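Local coordinates for protein glucose dehydrogenase (Serratia sp. FS14, PDB 7CDY) that belongs to the glucose/sorbosone dehydrogenase family, is built as a beta-propeller and carries a bound calcium ion, at residues G189-Q194 with I236-Q241; H208-G211 with G215-L218; A232-N237 with T254-H259; S284-A289 with L295-L300. All blocks are in the same frame, centred on the assembly; numbering follows the deposited sequence. Where two conformers were deposited one is given.

Contact 1: G189-Q194 with I236-Q241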
loop_
_atom_site.group_PDB
_atom_site.type_symbol
_atom_site.label_atom_id
_atom_site.label_comp_id
_atom_site.label_asym_id
_atom_site.label_seq_id
_atom_site.Cartn_x
_atom_site.Cartn_y
_atom_site.Cartn_z
ATOM N N GLY A 189 7.404 -0.819 14.302
ATOM C CA GLY A 189 8.036 -2.102 14.044
ATOM C C GLY A 189 7.624 -2.768 12.751
ATOM O O GLY A 189 7.536 -4.003 12.696
ATOM N N HIS A 190 7.387 -1.981 11.702
ATOM C CA HIS A 190 7.073 -2.481 10.372
ATOM C C HIS A 190 8.296 -2.348 9.469
ATOM O O HIS A 190 9.144 -1.472 9.670
ATOM C CB HIS A 190 5.895 -1.689 9.789
ATOM C CG HIS A 190 4.651 -1.776 10.619
ATOM N ND1 HIS A 190 3.908 -2.933 10.720
ATOM C CD2 HIS A 190 4.037 -0.866 11.416
ATOM C CE1 HIS A 190 2.877 -2.727 11.526
ATOM N NE2 HIS A 190 2.936 -1.482 11.962
ATOM N N ARG A 191 8.396 -3.248 8.482
ATOM C CA ARG A 191 9.538 -3.232 7.568
ATOM C C ARG A 191 9.261 -2.437 6.289
ATOM O O ARG A 191 9.708 -1.293 6.166
ATOM C CB ARG A 191 10.021 -4.650 7.256
ATOM C CG ARG A 191 11.298 -4.680 6.445
ATOM C CD ARG A 191 11.763 -6.119 6.230
ATOM N NE ARG A 191 12.911 -6.179 5.332
ATOM C CZ ARG A 191 12.815 -6.121 4.011
ATOM N NH1 ARG A 191 11.621 -6.060 3.441
ATOM N NH2 ARG A 191 13.908 -6.153 3.267
ATOM N N ASN A 192 8.564 -3.023 5.313
ATOM C CA ASN A 192 8.181 -2.302 4.101
ATOM C C ASN A 192 6.773 -2.701 3.701
ATOM O O ASN A 192 6.570 -3.679 2.967
ATOM C CB ASN A 192 9.142 -2.533 2.940
ATOM C CG ASN A 192 8.878 -1.567 1.819
ATOM O OD1 ASN A 192 8.452 -0.441 2.069
ATOM N ND2 ASN A 192 9.114 -1.993 0.584
ATOM N N PRO A 193 5.770 -1.959 4.171
ATOM C CA PRO A 193 4.366 -2.340 3.932
ATOM C C PRO A 193 3.898 -1.906 2.554
ATOM O O PRO A 193 3.879 -0.711 2.240
ATOM C CB PRO A 193 3.601 -1.600 5.037
ATOM C CG PRO A 193 4.491 -0.431 5.404
ATOM C CD PRO A 193 5.912 -0.831 5.112
ATOM N N GLN A 194 3.476 -2.879 1.743
ATOM C CA GLN A 194 2.889 -2.591 0.443
ATOM C C GLN A 194 1.459 -3.117 0.340
ATOM O O GLN A 194 0.928 -3.275 -0.767
ATOM C CB GLN A 194 3.794 -3.044 -0.707
ATOM C CG GLN A 194 5.086 -2.202 -0.785
ATOM C CD GLN A 194 5.967 -2.524 -1.979
ATOM O OE1 GLN A 194 5.916 -3.620 -2.529
ATOM N NE2 GLN A 194 6.782 -1.554 -2.384
ATOM N N ILE A 236 15.540 -13.995 6.991
ATOM C CA ILE A 236 16.970 -13.848 7.234
ATOM C C ILE A 236 17.492 -12.761 6.299
ATOM O O ILE A 236 16.750 -12.225 5.484
ATOM C CB ILE A 236 17.746 -15.176 7.067
ATOM C CG1 ILE A 236 17.624 -15.710 5.632
ATOM C CG2 ILE A 236 17.246 -16.188 8.077
ATOM C CD1 ILE A 236 18.349 -17.034 5.373
ATOM N N ASN A 237 18.768 -12.407 6.442
ATOM C CA ASN A 237 19.320 -11.419 5.530
ATOM C C ASN A 237 19.596 -12.051 4.162
ATOM O O ASN A 237 19.680 -13.278 4.015
ATOM C CB ASN A 237 20.585 -10.775 6.109
ATOM C CG ASN A 237 20.704 -9.312 5.743
ATOM O OD1 ASN A 237 19.988 -8.828 4.867
ATOM N ND2 ASN A 237 21.609 -8.597 6.409
ATOM N N TYR A 238 19.711 -11.185 3.145
ATOM C CA TYR A 238 19.845 -11.661 1.767
ATOM C C TYR A 238 21.104 -12.502 1.571
ATOM O O TYR A 238 21.126 -13.396 0.717
ATOM C CB TYR A 238 19.777 -10.477 0.795
ATOM C CG TYR A 238 18.429 -9.789 0.828
ATOM C CD1 TYR A 238 17.327 -10.356 0.204
ATOM C CD2 TYR A 238 18.255 -8.592 1.509
ATOM C CE1 TYR A 238 16.085 -9.742 0.250
ATOM C CE2 TYR A 238 17.012 -7.970 1.563
ATOM C CZ TYR A 238 15.942 -8.548 0.926
ATOM O OH TYR A 238 14.708 -7.935 0.974
ATOM N N SER A 239 22.141 -12.254 2.371
ATOM C CA SER A 239 23.363 -13.046 2.319
ATOM C C SER A 239 23.151 -14.474 2.789
ATOM O O SER A 239 23.986 -15.340 2.499
ATOM C CB SER A 239 24.397 -12.421 3.246
ATOM O OG SER A 239 23.979 -12.562 4.600
ATOM N N GLY A 240 22.069 -14.742 3.510
ATOM C CA GLY A 240 21.877 -16.011 4.167
ATOM C C GLY A 240 22.234 -16.003 5.636
ATOM O O GLY A 240 21.921 -16.969 6.335
ATOM N N GLN A 241 22.888 -14.948 6.116
ATOM C CA GLN A 241 23.117 -14.763 7.539
ATOM C C GLN A 241 21.864 -14.190 8.199
ATOM O O GLN A 241 21.030 -13.581 7.532
ATOM C CB GLN A 241 24.280 -13.796 7.738
ATOM C CG GLN A 241 25.609 -14.339 7.239
ATOM C CD GLN A 241 25.927 -15.688 7.842
ATOM O OE1 GLN A 241 26.053 -15.819 9.057
ATOM N NE2 GLN A 241 26.045 -16.703 6.995
#
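Arg-191 and Tyr-238 meet at the ends of their side chains, and across the two segments this is the whole of the contact. From CB the arginine runs out with CG placed opposite the backbone N (chi1 -173°) and stays extended as far as NE, so the guanidinium is carried well clear of its own backbone; the CA atoms of Arg-191 and Asn-237, the nearest pair, are still 12.9 Å apart. Along this aliphatic length CB, CG and CD meet nothing of 236-241; His-124 and Trp-229 pack against the side chain instead. CZ comes next, 4.0 Å from Tyr-238 OH. The terminal nitrogens then divide: NH1 donates to the backbone O of His-210, whereas NH2 lies 3.0 Å from Tyr-238 OH, arriving at the ring's edge near its plane. The guanidinium and ring planes are 61° apart, so the two groups do not stack. The tyrosine reaches in from a type I turn, Asn-237 to Gly-240, closed by Gly-240 N to Asn-237 O at 2.8 Å. Asn-237 OD1 also accepts from Tyr-238 N (2.9 Å), and Ser-239 OG takes Gln-241 N in an ST turn. With only 62 Å² buried, the chemistry implied is a local polar meeting: a buried guanidinium, held chiefly by a backbone carbonyl, touched by the hydroxyl of a surface tyrosine.

Contact 2: H208-G211 with G215-L218. With CA (calcium ion), chain D.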
loop_
_atom_site.group_PDB
_atom_site.type_symbol
_atom_site.label_atom_id
_atom_site.label_comp_id
_atom_site.label_asym_id
_atom_site.label_seq_id
_atom_site.Cartn_x
_atom_site.Cartn_y
_atom_site.Cartn_z
ATOM N N HIS A 208 -0.100 -5.560 5.164
ATOM C CA HIS A 208 0.903 -6.585 4.891
ATOM C C HIS A 208 2.229 -5.935 4.521
ATOM O O HIS A 208 2.287 -4.756 4.156
ATOM C CB HIS A 208 0.420 -7.701 3.938
ATOM C CG HIS A 208 0.235 -7.286 2.512
ATOM N ND1 HIS A 208 1.237 -6.716 1.756
ATOM C CD2 HIS A 208 -0.822 -7.446 1.678
ATOM C CE1 HIS A 208 0.792 -6.514 0.526
ATOM N NE2 HIS A 208 -0.451 -6.954 0.450
ATOM N N GLU A 209 3.307 -6.711 4.637
ATOM C CA GLU A 209 4.631 -6.143 4.425
ATOM C C GLU A 209 5.595 -7.224 3.968
ATOM O O GLU A 209 5.435 -8.405 4.282
ATOM C CB GLU A 209 5.174 -5.460 5.691
ATOM C CG GLU A 209 5.189 -6.352 6.925
ATOM C CD GLU A 209 5.586 -5.571 8.159
ATOM O OE1 GLU A 209 6.752 -5.659 8.588
ATOM O OE2 GLU A 209 4.738 -4.819 8.690
ATOM N N HIS A 210 6.630 -6.779 3.266
ATOM C CA HIS A 210 7.722 -7.641 2.841
ATOM C C HIS A 210 8.616 -7.975 4.021
ATOM O O HIS A 210 8.982 -7.091 4.813
ATOM C CB HIS A 210 8.595 -6.905 1.824
ATOM C CG HIS A 210 7.915 -6.635 0.523
ATOM N ND1 HIS A 210 7.942 -7.531 -0.523
ATOM C CD2 HIS A 210 7.198 -5.569 0.091
ATOM C CE1 HIS A 210 7.259 -7.032 -1.542
ATOM N NE2 HIS A 210 6.794 -5.845 -1.193
ATOM N N GLY A 211 8.985 -9.248 4.126
ATOM C CA GLY A 211 10.146 -9.623 4.891
ATOM C C GLY A 211 11.387 -9.439 4.065
ATOM O O GLY A 211 11.336 -9.027 2.902
ATOM N N GLY A 215 9.863 -14.357 5.063
ATOM C CA GLY A 215 9.154 -13.755 6.175
ATOM C C GLY A 215 8.179 -12.640 5.856
ATOM O O GLY A 215 7.939 -11.784 6.720
ATOM N N ASP A 216 7.574 -12.628 4.669
ATOM C CA ASP A 216 6.489 -11.683 4.413
ATOM C C ASP A 216 5.366 -11.930 5.417
ATOM O O ASP A 216 5.168 -13.056 5.887
ATOM C CB ASP A 216 5.929 -11.880 2.996
ATOM C CG ASP A 216 6.878 -11.420 1.882
ATOM O OD1 ASP A 216 8.029 -11.014 2.143
ATOM O OD2 ASP A 216 6.437 -11.483 0.709
ATOM N N GLU A 217 4.623 -10.872 5.751
ATOM C CA GLU A 217 3.671 -10.920 6.858
ATOM C C GLU A 217 2.377 -10.201 6.526
ATOM O O GLU A 217 2.371 -9.163 5.857
ATOM C CB GLU A 217 4.157 -10.145 8.090
ATOM C CG GLU A 217 5.416 -10.632 8.703
ATOM C CD GLU A 217 5.787 -9.826 9.934
ATOM O OE1 GLU A 217 5.204 -8.739 10.201
ATOM O OE2 GLU A 217 6.665 -10.287 10.655
ATOM N N LEU A 218 1.292 -10.726 7.095
ATOM C CA LEU A 218 -0.002 -10.058 7.177
ATOM C C LEU A 218 -0.293 -9.770 8.647
ATOM O O LEU A 218 -0.193 -10.675 9.481
ATOM C CB LEU A 218 -1.077 -10.990 6.611
ATOM C CG LEU A 218 -2.544 -10.572 6.695
ATOM C CD1 LEU A 218 -2.811 -9.388 5.792
ATOM C CD2 LEU A 218 -3.439 -11.732 6.305
HETATM CA CA CA D . 6.535 -8.449 12.243
HETATM O O HOH W 1 6.515 -6.219 11.312
HETATM O O HOH W 2 9.464 -9.850 -0.012
HETATM O O HOH W 3 8.886 -8.326 11.750
HETATM O O HOH W 4 7.246 -10.113 13.768
HETATM O O HOH W 5 4.264 -8.869 13.092
#
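Glu-209 and Glu-217 lie side by side on one face of an antiparallel hairpin and point the same way, their carboxylate planes 28° apart. Glu-217 is the first-shell residue: it grips the calcium ion with both oxygens, OE1 at 2.5 Å and OE2 at 2.4 Å. Four waters and the backbone O of Tyr-227 bring the count to seven coordinating oxygens. Glu-209 stands one shell out, its OE1 accepting from water 1 (2.8 Å), which itself binds the metal; His-190 ND1 and Arg-191 N hold this second carboxylate, and Asn-219 ND2 reaches Glu-217 OE1. Behind the pair is the hydrogen-bonded register that sets them abreast, Glu-209 N to Glu-217 O at 2.9 Å and Glu-217 N to Glu-209 O at 3.0 Å, between strands running 172° apart. At the turn end Asp-216 OD1 takes Gly-211 N at 2.8 Å, on the anti side and 32° out of the carboxylate plane, bonds to Ser-264 OG and shares water 2 with His-210 ND1; His-210 NE2 is hydrogen-bonded to Gln-194 OE1. Gly-215 and Asp-216 form a G1 bulge opposite Trp-261. Glu-217 OE1 comes within 3.8 Å of Glu-209 OE1; the calcium ion and the N-H groups of His-190, Arg-191 and Asn-219 would be expected to offset the repulsion between these buried acids.

Contact 3: A232-N237 with T254-H259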
loop_
_atom_site.group_PDB
_atom_site.type_symbol
_atom_site.label_atom_id
_atom_site.label_comp_id
_atom_site.label_asym_id
_atom_site.label_seq_id
_atom_site.Cartn_x
_atom_site.Cartn_y
_atom_site.Cartn_z
ATOM N N ALA A 232 12.232 -8.970 15.735
ATOM C CA ALA A 232 11.528 -10.208 15.444
ATOM C C ALA A 232 11.290 -10.285 13.944
ATOM O O ALA A 232 10.897 -9.286 13.324
ATOM C CB ALA A 232 10.193 -10.248 16.179
ATOM N N THR A 233 11.562 -11.452 13.357
ATOM C CA THR A 233 11.325 -11.647 11.930
ATOM C C THR A 233 11.275 -13.134 11.619
ATOM O O THR A 233 11.897 -13.946 12.314
ATOM C CB THR A 233 12.402 -10.958 11.082
ATOM O OG1 THR A 233 12.089 -11.132 9.695
ATOM C CG2 THR A 233 13.775 -11.536 11.351
ATOM N N TYR A 234 10.500 -13.484 10.594
ATOM C CA TYR A 234 10.503 -14.824 10.019
ATOM C C TYR A 234 11.464 -14.960 8.845
ATOM O O TYR A 234 11.546 -16.047 8.257
ATOM C CB TYR A 234 9.074 -15.242 9.614
ATOM C CG TYR A 234 8.253 -15.683 10.794
ATOM C CD1 TYR A 234 8.452 -16.935 11.369
ATOM C CD2 TYR A 234 7.332 -14.831 11.377
ATOM C CE1 TYR A 234 7.722 -17.341 12.468
ATOM C CE2 TYR A 234 6.599 -15.226 12.492
ATOM C CZ TYR A 234 6.817 -16.483 13.034
ATOM O OH TYR A 234 6.115 -16.909 14.141
ATOM N N GLY A 235 12.219 -13.917 8.507
ATOM C CA GLY A 235 13.183 -13.968 7.435
ATOM C C GLY A 235 14.616 -13.920 7.948
ATOM O O GLY A 235 14.889 -13.829 9.146
ATOM N N ILE A 236 15.540 -13.995 6.991
ATOM C CA ILE A 236 16.970 -13.848 7.234
ATOM C C ILE A 236 17.492 -12.761 6.299
ATOM O O ILE A 236 16.750 -12.225 5.484
ATOM C CB ILE A 236 17.746 -15.176 7.067
ATOM C CG1 ILE A 236 17.624 -15.710 5.632
ATOM C CG2 ILE A 236 17.246 -16.188 8.077
ATOM C CD1 ILE A 236 18.349 -17.034 5.373
ATOM N N ASN A 237 18.768 -12.407 6.442
ATOM C CA ASN A 237 19.320 -11.419 5.530
ATOM C C ASN A 237 19.596 -12.051 4.162
ATOM O O ASN A 237 19.680 -13.278 4.015
ATOM C CB ASN A 237 20.585 -10.775 6.109
ATOM C CG ASN A 237 20.704 -9.312 5.743
ATOM O OD1 ASN A 237 19.988 -8.828 4.867
ATOM N ND2 ASN A 237 21.609 -8.597 6.409
ATOM N N THR A 254 6.396 -7.831 21.332
ATOM C CA THR A 254 6.121 -7.605 19.924
ATOM C C THR A 254 4.990 -8.521 19.491
ATOM O O THR A 254 4.865 -9.651 19.975
ATOM C CB THR A 254 7.371 -7.796 19.036
ATOM O OG1 THR A 254 7.656 -9.187 18.839
ATOM C CG2 THR A 254 8.585 -7.083 19.631
ATOM N N GLU A 255 4.165 -8.025 18.573
ATOM C CA GLU A 255 2.972 -8.732 18.134
ATOM C C GLU A 255 3.297 -9.645 16.960
ATOM O O GLU A 255 4.019 -9.261 16.031
ATOM C CB GLU A 255 1.904 -7.734 17.688
ATOM C CG GLU A 255 1.367 -6.849 18.793
ATOM C CD GLU A 255 0.476 -7.602 19.762
ATOM O OE1 GLU A 255 -0.635 -8.014 19.368
ATOM O OE2 GLU A 255 0.903 -7.795 20.920
ATOM N N GLN A 256 2.729 -10.837 16.987
ATOM C CA GLN A 256 2.923 -11.771 15.894
ATOM C C GLN A 256 2.071 -11.375 14.690
ATOM O O GLN A 256 1.014 -10.755 14.832
ATOM C CB GLN A 256 2.535 -13.178 16.339
ATOM C CG GLN A 256 3.605 -13.855 17.164
ATOM C CD GLN A 256 4.782 -14.246 16.314
ATOM O OE1 GLN A 256 4.655 -15.098 15.437
ATOM N NE2 GLN A 256 5.937 -13.624 16.558
ATOM N N PRO A 257 2.512 -11.725 13.487
ATOM C CA PRO A 257 1.633 -11.567 12.325
ATOM C C PRO A 257 0.424 -12.479 12.433
ATOM O O PRO A 257 0.434 -13.495 13.135
ATOM C CB PRO A 257 2.528 -11.951 11.139
ATOM C CG PRO A 257 3.624 -12.750 11.718
ATOM C CD PRO A 257 3.828 -12.281 13.133
ATOM N N LEU A 258 -0.650 -12.072 11.771
ATOM C CA LEU A 258 -1.806 -12.939 11.611
ATOM C C LEU A 258 -1.449 -14.148 10.759
ATOM O O LEU A 258 -1.892 -15.274 11.025
ATOM C CB LEU A 258 -2.928 -12.129 10.962
ATOM C CG LEU A 258 -4.182 -12.906 10.592
ATOM C CD1 LEU A 258 -4.796 -13.438 11.868
ATOM C CD2 LEU A 258 -5.149 -12.005 9.850
ATOM N N HIS A 259 -0.628 -13.930 9.738
ATOM C CA HIS A 259 -0.223 -14.962 8.809
ATOM C C HIS A 259 1.135 -14.557 8.265
ATOM O O HIS A 259 1.425 -13.365 8.123
ATOM C CB HIS A 259 -1.243 -15.043 7.671
ATOM C CG HIS A 259 -1.223 -16.336 6.931
ATOM N ND1 HIS A 259 -1.743 -17.500 7.455
ATOM C CD2 HIS A 259 -0.726 -16.653 5.713
ATOM C CE1 HIS A 259 -1.575 -18.478 6.583
ATOM N NE2 HIS A 259 -0.965 -17.991 5.517
#
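Neither segment is regular here, but the touching parts run in nearly the same direction, 23° apart, with the closest CA atoms, those of Ala-232 and Thr-254, 7.5 Å from each other. Side chains bridge that gap. Tyr-234 OH donates to Gln-256 OE1 at 2.7 Å, and the oxygen sits in the plane of the phenol ring at its edge. Ring and amide planes are 73° apart, and the two side chains cross at about a right angle. The glutamine bends at chi2 (-72°), which turns its amide back to the tyrosine, while NE2 is held by the backbone O of Glu-249, fixing which end of the amide faces the phenol. On the same ring, next to the hydroxyl-bearing carbon, CE2 packs on Pro-257 CG at 3.9 Å. Ala-232 CB touches Thr-254 OG1 at 3.8 Å, a hydroxyl whose own bond goes to Val-251 O. An ST turn, Gly-235 N to Thr-233 OG1 at 3.0 Å, shapes the chain around Tyr-234. The contact joins the middle of the long loop between strands 216-219 and 259-261 to its final part: Tyr-234 stacks on Tyr-260 of the latter strand, and Pro-257 rests on Glu-217 and Asn-219, next to the calcium ion.

Contact 4: S284-A289 with L295-L300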
loop_
_atom_site.group_PDB
_atom_site.type_symbol
_atom_site.label_atom_id
_atom_site.label_comp_id
_atom_site.label_asym_id
_atom_site.label_seq_id
_atom_site.Cartn_x
_atom_site.Cartn_y
_atom_site.Cartn_z
ATOM N N SER A 284 -12.994 -13.446 1.102
ATOM C CA SER A 284 -11.609 -13.707 0.746
ATOM C C SER A 284 -10.830 -12.397 0.708
ATOM O O SER A 284 -11.394 -11.322 0.472
ATOM C CB SER A 284 -11.504 -14.410 -0.612
ATOM O OG SER A 284 -11.876 -15.776 -0.512
ATOM N N LEU A 285 -9.520 -12.514 0.925
ATOM C CA LEU A 285 -8.575 -11.408 0.848
ATOM C C LEU A 285 -7.591 -11.737 -0.264
ATOM O O LEU A 285 -6.970 -12.806 -0.252
ATOM C CB LEU A 285 -7.842 -11.262 2.182
ATOM C CG LEU A 285 -6.674 -10.281 2.220
ATOM C CD1 LEU A 285 -7.168 -8.889 1.862
ATOM C CD2 LEU A 285 -6.009 -10.289 3.593
ATOM N N PHE A 286 -7.474 -10.848 -1.235
ATOM C CA PHE A 286 -6.592 -11.054 -2.374
ATOM C C PHE A 286 -5.342 -10.191 -2.234
ATOM O O PHE A 286 -5.427 -9.006 -1.885
ATOM C CB PHE A 286 -7.328 -10.691 -3.664
ATOM C CG PHE A 286 -8.387 -11.677 -4.047
ATOM C CD1 PHE A 286 -9.689 -11.556 -3.573
ATOM C CD2 PHE A 286 -8.080 -12.741 -4.869
ATOM C CE1 PHE A 286 -10.664 -12.475 -3.929
ATOM C CE2 PHE A 286 -9.046 -13.659 -5.241
ATOM C CZ PHE A 286 -10.344 -13.522 -4.764
ATOM N N ILE A 287 -4.180 -10.785 -2.526
ATOM C CA ILE A 287 -2.885 -10.137 -2.343
ATOM C C ILE A 287 -2.015 -10.434 -3.555
ATOM O O ILE A 287 -1.921 -11.587 -3.980
ATOM C CB ILE A 287 -2.200 -10.653 -1.061
ATOM C CG1 ILE A 287 -3.019 -10.259 0.182
ATOM C CG2 ILE A 287 -0.753 -10.155 -0.978
ATOM C CD1 ILE A 287 -2.570 -10.969 1.455
ATOM N N GLY A 288 -1.364 -9.424 -4.119
ATOM C CA GLY A 288 -0.471 -9.674 -5.236
ATOM C C GLY A 288 0.862 -10.243 -4.779
ATOM O O GLY A 288 1.323 -9.995 -3.665
ATOM N N ALA A 289 1.487 -11.027 -5.661
ATOM C CA ALA A 289 2.840 -11.534 -5.454
ATOM C C ALA A 289 3.730 -11.014 -6.576
ATOM O O ALA A 289 3.489 -11.310 -7.757
ATOM C CB ALA A 289 2.867 -13.065 -5.395
ATOM N N LEU A 295 -1.327 -14.238 -7.961
ATOM C CA LEU A 295 -2.331 -13.633 -7.103
ATOM C C LEU A 295 -2.677 -14.624 -6.002
ATOM O O LEU A 295 -2.974 -15.788 -6.285
ATOM C CB LEU A 295 -3.572 -13.302 -7.926
ATOM C CG LEU A 295 -4.748 -12.667 -7.183
ATOM C CD1 LEU A 295 -4.379 -11.276 -6.659
ATOM C CD2 LEU A 295 -5.951 -12.586 -8.115
ATOM N N ILE A 296 -2.609 -14.173 -4.757
ATOM C CA ILE A 296 -2.885 -14.998 -3.591
ATOM C C ILE A 296 -4.310 -14.730 -3.139
ATOM O O ILE A 296 -4.727 -13.569 -3.044
ATOM C CB ILE A 296 -1.892 -14.672 -2.464
ATOM C CG1 ILE A 296 -0.469 -15.016 -2.898
ATOM C CG2 ILE A 296 -2.277 -15.386 -1.184
ATOM C CD1 ILE A 296 0.601 -14.396 -2.010
ATOM N N ARG A 297 -5.065 -15.791 -2.851
ATOM C CA ARG A 297 -6.394 -15.652 -2.269
ATOM C C ARG A 297 -6.420 -16.340 -0.912
ATOM O O ARG A 297 -6.211 -17.556 -0.823
ATOM C CB ARG A 297 -7.469 -16.257 -3.172
ATOM C CG ARG A 297 -8.869 -16.070 -2.603
ATOM C CD ARG A 297 -9.937 -16.566 -3.548
ATOM N NE ARG A 297 -10.035 -18.016 -3.540
ATOM C CZ ARG A 297 -10.936 -18.697 -2.840
ATOM N NH1 ARG A 297 -11.811 -18.057 -2.078
ATOM N NH2 ARG A 297 -10.957 -20.022 -2.896
ATOM N N LEU A 298 -6.679 -15.571 0.145
ATOM C CA LEU A 298 -6.810 -16.109 1.494
ATOM C C LEU A 298 -8.287 -16.171 1.858
ATOM O O LEU A 298 -8.983 -15.149 1.809
ATOM C CB LEU A 298 -6.069 -15.232 2.502
ATOM C CG LEU A 298 -4.580 -15.016 2.242
ATOM C CD1 LEU A 298 -3.964 -14.168 3.337
ATOM C CD2 LEU A 298 -3.885 -16.367 2.154
ATOM N N THR A 299 -8.767 -17.356 2.232
ATOM C CA THR A 299 -10.130 -17.488 2.728
ATOM C C THR A 299 -10.148 -17.125 4.206
ATOM O O THR A 299 -9.312 -17.603 4.975
ATOM C CB THR A 299 -10.599 -18.932 2.535
ATOM O OG1 THR A 299 -10.586 -19.256 1.140
ATOM C CG2 THR A 299 -12.011 -19.117 3.080
ATOM N N LEU A 300 -11.095 -16.273 4.605
ATOM C CA LEU A 300 -11.164 -15.778 5.973
ATOM C C LEU A 300 -12.398 -16.312 6.682
ATOM O O LEU A 300 -13.473 -16.424 6.089
ATOM C CB LEU A 300 -11.242 -14.252 6.007
ATOM C CG LEU A 300 -10.187 -13.485 5.222
ATOM C CD1 LEU A 300 -10.453 -11.978 5.318
ATOM C CD2 LEU A 300 -8.794 -13.841 5.731
#
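Phe-286 and Arg-297 lie alongside each other on one face of the hairpin, pointing the same way. The arginine's aliphatic part runs over the ring: CG stands 3.9 Å from the centroid of the Phe-286 ring in a CH-pi contact, and CD is only 3.3 Å from CZ of that ring. A bend at chi3 (77°) then turns the guanidinium from the ring, its plane 38° from that of the phenyl, and NH1 donates to Ser-284 OG at 2.8 Å. That bond is far from straight, 133° at the hydrogen; NE pairs with Glu-309 in a salt bridge, and Trp-281 meets the phenyl edge-to-face. These strands, 284-289 and 294-301, are the middle pair of a four-stranded antiparallel sheet between 267-273 and 304-311, the construction of a beta-propeller blade. Two hydrogen-bonded pairs set the register, Leu-285 with Leu-298 and Ile-287 with Ile-296; Leu-298 N reaches Leu-285 O at 2.8 Å. The side chains of these pairs, joined by Leu-300, fill the other face, Ile-287 CD1 against Leu-298 CD1 at 4.0 Å and Leu-285 CB against Leu-300 CD1 at 4.1 Å, where Trp-206 and His-208 of another sheet pack on them. Back beside the phenyl, Leu-295 CD2 touches Phe-286 CD2 at 3.9 Å.

How the contacts relate
Contacts 2 and 4 are buried hairpins whose register is backbone-made, whereas contacts 1 and 3 are partly buried, lack a strand ladder and rely on side-chain ends. Contact 4 is mainly apolar; contact 2 sets one acid on the calcium ion and a second behind a metal-bound water. They belong to different sheets that meet face to face, Leu-218 CD1 lying 4.0 Å from Leu-285 CD2. Contacts 1 and 2 share a sheet through neighbouring strands 192-198 and 205-210, with Gln-194 OE1 2.7 Å from His-210 NE2. Leu-218 N to His-259 O, 2.8 Å, ties contact 2 to contact 3. Ile-236 and Asn-237 are common to contacts 1 and 3, whose centres lie about 9 Å apart.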